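Local atomic coordinates of HAT1-interacting factor 1 (Saccharomyces cerevisiae, PDB entry 4NQ0), a protein that chaperones histones H3 and H4 as a component of the nuclear HAT-B histone acetyltransferase complex, taking part in chromatin assembly and telomere silencing. Residues Q47-L52 and E62-F67; D21-V26 and L58-L63. All coordinates share one frame; numbering follows the deposited sequence.

Contact 1: residues Q47-L52 and E62-F67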
# COMPACT_ATOMS: atom_id res chain seq x y z
N GLN A 47 21.69 4.09 4.62
CA GLN A 47 22.91 4.89 4.61
C GLN A 47 22.75 6.16 3.78
O GLN A 47 23.28 7.20 4.12
CB GLN A 47 24.09 4.07 4.10
CG GLN A 47 24.44 2.89 5.00
CD GLN A 47 25.34 1.91 4.31
OE1 GLN A 47 26.01 2.24 3.33
NE2 GLN A 47 25.36 0.68 4.80
N THR A 48 22.02 6.07 2.67
CA THR A 48 21.74 7.26 1.88
C THR A 48 20.91 8.24 2.72
O THR A 48 21.24 9.42 2.79
CB THR A 48 21.03 6.93 0.54
OG1 THR A 48 21.81 5.97 -0.19
CG2 THR A 48 20.85 8.19 -0.31
N LEU A 49 19.88 7.73 3.40
CA LEU A 49 19.01 8.59 4.21
C LEU A 49 19.79 9.25 5.36
O LEU A 49 19.59 10.42 5.63
CB LEU A 49 17.75 7.85 4.72
CG LEU A 49 16.62 7.62 3.70
CD1 LEU A 49 15.58 6.63 4.18
CD2 LEU A 49 15.94 8.92 3.29
N ASP A 50 20.69 8.51 6.01
CA ASP A 50 21.45 9.03 7.16
C ASP A 50 22.40 10.15 6.75
O ASP A 50 22.71 11.01 7.56
CB ASP A 50 22.27 7.93 7.86
CG ASP A 50 21.47 7.13 8.89
OD1 ASP A 50 20.51 7.66 9.50
OD2 ASP A 50 21.82 5.96 9.12
N SER A 51 22.87 10.13 5.51
CA SER A 51 23.86 11.09 5.07
C SER A 51 23.28 12.28 4.30
O SER A 51 24.04 13.15 3.88
CB SER A 51 24.96 10.41 4.24
OG SER A 51 25.94 9.86 5.11
N LEU A 52 21.96 12.33 4.10
CA LEU A 52 21.36 13.51 3.46
C LEU A 52 21.42 14.68 4.44
O LEU A 52 21.22 14.48 5.64
CB LEU A 52 19.91 13.27 3.08
CG LEU A 52 19.60 12.29 1.96
CD1 LEU A 52 18.13 11.93 2.00
CD2 LEU A 52 20.00 12.87 0.61
N GLU A 62 10.87 7.14 -2.85
CA GLU A 62 11.35 5.79 -3.18
C GLU A 62 12.37 5.23 -2.20
O GLU A 62 12.45 4.02 -2.03
CB GLU A 62 11.96 5.76 -4.57
CG GLU A 62 11.00 6.06 -5.68
CD GLU A 62 10.58 4.81 -6.40
OE1 GLU A 62 11.16 4.54 -7.47
OE2 GLU A 62 9.70 4.09 -5.86
N LEU A 63 13.17 6.10 -1.56
CA LEU A 63 14.10 5.64 -0.53
C LEU A 63 13.34 4.97 0.61
O LEU A 63 13.78 3.96 1.15
CB LEU A 63 14.95 6.79 0.01
CG LEU A 63 16.01 7.33 -0.96
CD1 LEU A 63 16.52 8.67 -0.48
CD2 LEU A 63 17.16 6.35 -1.14
N PHE A 64 12.18 5.53 0.95
CA PHE A 64 11.35 4.97 2.02
C PHE A 64 10.61 3.72 1.56
O PHE A 64 10.58 2.71 2.28
CB PHE A 64 10.39 6.05 2.53
CG PHE A 64 11.08 7.14 3.32
CD1 PHE A 64 11.18 7.05 4.70
CD2 PHE A 64 11.64 8.24 2.67
CE1 PHE A 64 11.82 8.05 5.43
CE2 PHE A 64 12.29 9.23 3.40
CZ PHE A 64 12.37 9.14 4.78
N THR A 65 10.08 3.75 0.34
CA THR A 65 9.28 2.60 -0.15
C THR A 65 10.14 1.37 -0.45
O THR A 65 9.77 0.25 -0.08
CB THR A 65 8.43 2.98 -1.37
OG1 THR A 65 9.27 3.31 -2.48
CG2 THR A 65 7.54 4.17 -1.02
N ILE A 66 11.29 1.58 -1.07
CA ILE A 66 12.26 0.49 -1.27
C ILE A 66 12.75 -0.05 0.07
O ILE A 66 12.79 -1.27 0.28
CB ILE A 66 13.45 0.95 -2.15
CG1 ILE A 66 12.96 1.28 -3.56
CG2 ILE A 66 14.51 -0.14 -2.22
CD1 ILE A 66 13.91 2.12 -4.35
N PHE A 67 13.10 0.85 0.99
CA PHE A 67 13.56 0.47 2.33
C PHE A 67 12.49 -0.40 3.00
O PHE A 67 12.79 -1.46 3.56
CB PHE A 67 13.84 1.75 3.15
CG PHE A 67 14.71 1.56 4.40
CD1 PHE A 67 15.01 0.31 4.94
CD2 PHE A 67 15.16 2.69 5.07
CE1 PHE A 67 15.78 0.21 6.10
CE2 PHE A 67 15.93 2.59 6.22
CZ PHE A 67 16.24 1.36 6.74
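A helical hairpin of the consecutive helices 38-51 and 61-77, in the N-terminal part of this TPR protein, is packed here through Leu49 against Leu63, Phe64 and Phe67. The short helical segments 47-51 and 62-67 run roughly antiparallel, at 145° between their directions. Their axes come no closer than 10.8 Å; the contacts between them are all made by side-chain carbons, and no hydrogen bond crosses. Leu49 has the largest share of the buried surface, 98 Å² of 247 Å². Its CG lies anti to the carbonyl carbon (chi1 -77°), and the two methyls beyond divide the work. CD1 sits over the middle of one face of the Phe64 ring, 4.1 Å from the ring centroid and 11° off the normal, which makes a CH-pi contact. The same methyl meets the Phe67 ring at its edge, near the ring plane, so one carbon serves a face and an edge. CD2 turns to Leu63, with 3.8 Å between Leu49 CD2 and Leu63 CD1. The two leucine side chains slide past each other in opposite directions. On the flanks, Thr48 CG2 approaches Leu63 CD2 at 4.2 Å, and Thr48 OG1 is hydrogen-bonded to Arg44 O in its own helix. Leu52 CD1 touches Leu63 CD1 more loosely, at 4.4 Å. Helix 202-218 also packs on Phe64, through Leu209, Gln212 and Leu216. Leu49 CD2 lies above the same face of Phe64 as CD1, displaced from the ring centre to the CE2 side, with 3.7 Å from Leu49 CD2 to Phe64 CE2.

Contact 2: residues D21-V26 and L58-L63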
# COMPACT_ATOMS: atom_id res chain seq x y z
N ASP A 21 23.24 12.37 -6.58
CA ASP A 21 23.71 11.20 -5.83
C ASP A 21 22.54 10.36 -5.31
O ASP A 21 22.55 9.12 -5.40
CB ASP A 21 24.60 11.63 -4.66
CG ASP A 21 24.91 10.48 -3.70
OD1 ASP A 21 25.91 9.77 -3.92
OD2 ASP A 21 24.16 10.30 -2.71
N MET A 22 21.54 11.04 -4.74
CA MET A 22 20.33 10.38 -4.20
C MET A 22 19.57 9.60 -5.28
O MET A 22 19.16 8.46 -5.05
CB MET A 22 19.41 11.43 -3.57
CG MET A 22 18.08 10.88 -3.08
SD MET A 22 17.16 12.05 -2.07
CE MET A 22 16.67 13.30 -3.25
N GLU A 23 19.40 10.21 -6.45
CA GLU A 23 18.75 9.52 -7.56
C GLU A 23 19.52 8.27 -7.99
O GLU A 23 18.91 7.25 -8.30
CB GLU A 23 18.55 10.46 -8.76
CG GLU A 23 17.54 11.58 -8.51
CD GLU A 23 16.30 11.12 -7.74
OE1 GLU A 23 15.63 10.17 -8.19
OE2 GLU A 23 16.00 11.70 -6.67
N ARG A 24 20.85 8.31 -7.97
CA ARG A 24 21.62 7.13 -8.33
C ARG A 24 21.43 6.03 -7.27
O ARG A 24 21.26 4.86 -7.60
CB ARG A 24 23.10 7.47 -8.49
CG ARG A 24 23.88 6.38 -9.23
CD ARG A 24 25.37 6.70 -9.32
NE ARG A 24 25.60 8.06 -9.82
CZ ARG A 24 26.06 9.08 -9.10
NH1 ARG A 24 26.22 10.26 -9.68
NH2 ARG A 24 26.36 8.95 -7.81
N GLN A 25 21.44 6.42 -6.00
CA GLN A 25 21.25 5.47 -4.90
C GLN A 25 19.88 4.76 -4.93
O GLN A 25 19.80 3.56 -4.66
CB GLN A 25 21.45 6.16 -3.55
CG GLN A 25 22.87 6.71 -3.31
CD GLN A 25 23.95 5.84 -3.91
OE1 GLN A 25 24.13 4.67 -3.54
NE2 GLN A 25 24.68 6.40 -4.86
N VAL A 26 18.83 5.51 -5.25
CA VAL A 26 17.49 4.95 -5.46
C VAL A 26 17.52 3.87 -6.56
O VAL A 26 17.00 2.78 -6.37
CB VAL A 26 16.47 6.06 -5.83
CG1 VAL A 26 15.19 5.45 -6.45
CG2 VAL A 26 16.13 6.90 -4.62
N LEU A 58 13.92 17.67 0.49
CA LEU A 58 13.06 16.53 0.77
C LEU A 58 13.59 15.30 0.07
O LEU A 58 13.82 15.33 -1.13
CB LEU A 58 11.63 16.82 0.32
CG LEU A 58 10.65 17.36 1.37
CD1 LEU A 58 11.38 18.03 2.53
CD2 LEU A 58 9.64 18.31 0.72
N PRO A 59 13.77 14.19 0.81
CA PRO A 59 14.30 12.99 0.18
C PRO A 59 13.28 12.34 -0.74
O PRO A 59 12.08 12.60 -0.64
CB PRO A 59 14.60 12.08 1.37
CG PRO A 59 13.69 12.49 2.38
CD PRO A 59 13.46 13.96 2.22
N ASP A 60 13.79 11.51 -1.65
CA ASP A 60 12.96 10.81 -2.62
C ASP A 60 12.11 9.80 -1.86
O ASP A 60 12.64 9.01 -1.09
CB ASP A 60 13.88 10.11 -3.63
CG ASP A 60 13.12 9.52 -4.82
OD1 ASP A 60 12.01 8.99 -4.63
OD2 ASP A 60 13.66 9.60 -5.95
N PRO A 61 10.77 9.83 -2.04
CA PRO A 61 9.92 8.85 -1.36
C PRO A 61 10.28 7.39 -1.68
O PRO A 61 10.01 6.50 -0.86
CB PRO A 61 8.51 9.17 -1.87
CG PRO A 61 8.67 10.21 -2.94
CD PRO A 61 10.01 10.81 -2.84
N GLU A 62 10.87 7.14 -2.85
CA GLU A 62 11.35 5.79 -3.18
C GLU A 62 12.37 5.23 -2.20
O GLU A 62 12.45 4.02 -2.03
CB GLU A 62 11.96 5.76 -4.57
CG GLU A 62 11.00 6.06 -5.68
CD GLU A 62 10.58 4.81 -6.40
OE1 GLU A 62 11.16 4.54 -7.47
OE2 GLU A 62 9.70 4.09 -5.86
N LEU A 63 13.17 6.10 -1.56
CA LEU A 63 14.10 5.64 -0.53
C LEU A 63 13.34 4.97 0.61
O LEU A 63 13.78 3.96 1.15
CB LEU A 63 14.95 6.79 0.01
CG LEU A 63 16.01 7.33 -0.96
CD1 LEU A 63 16.52 8.67 -0.48
CD2 LEU A 63 17.16 6.35 -1.14
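Val26, Met22 and Asp60 have the most surface buried where helix 14-34 packs against the capped start of helix 61-77, in the N-terminal helical region of this TPR protein. The contact buries 71 Å² of Val26, whose methyls meet different residues: CG2 lies 3.7 Å from Leu63 CD2, with the two side chains crossing at about a right angle, and CG1 rests on Glu62 CB. The carboxylate of Glu62 turns to Lys30, with which it forms a salt bridge. Met22 extends with CG anti to the backbone N, placing CG 3.8 Å from Leu63 CD1, and a bend at chi3 carries CE round to Asp60 N and Leu58 O. Its sulfur accepts a weak hydrogen bond from the backbone amide just before the helix, with Asp60 N to Met22 SD at 3.4 Å and an N-H...S angle of 154°. Asp60 itself is the N-cap of helix 61-77. Its OD1 takes the Glu62 N-H on the anti side of the carboxylate, 30° out of the plane, at 2.8 Å between Asp60 OD1 and Glu62 N. The other oxygen faces a second acidic group. The carboxylates of Glu23 and Asp60 are nearly coplanar, 26° apart, and their proximity might raise the proton affinity of one of them, although the coordinates locate no proton. Asp60 OD2 approaches Glu23 OE1 to 3.0 Å.

How the contacts relate
Contacts 1 and 2 have centres about 6 Å apart and share Glu62 and Leu63 on helix 61-77. Along the chain, helix 14-34 comes first, helix 38-51 next and helix 61-77 last; contact 2 joins the first to the third, contact 1 the second to the third. Leu63 therefore faces both earlier helices at once. The sites also touch directly: Leu52 CD1 lies 3.6 Å from Pro59 CB, and Thr48 packs on Gln25. Together they join the first three helices into one packed unit, which precedes the unmodelled residues 80-159, part of the 80-199 region important for histone binding.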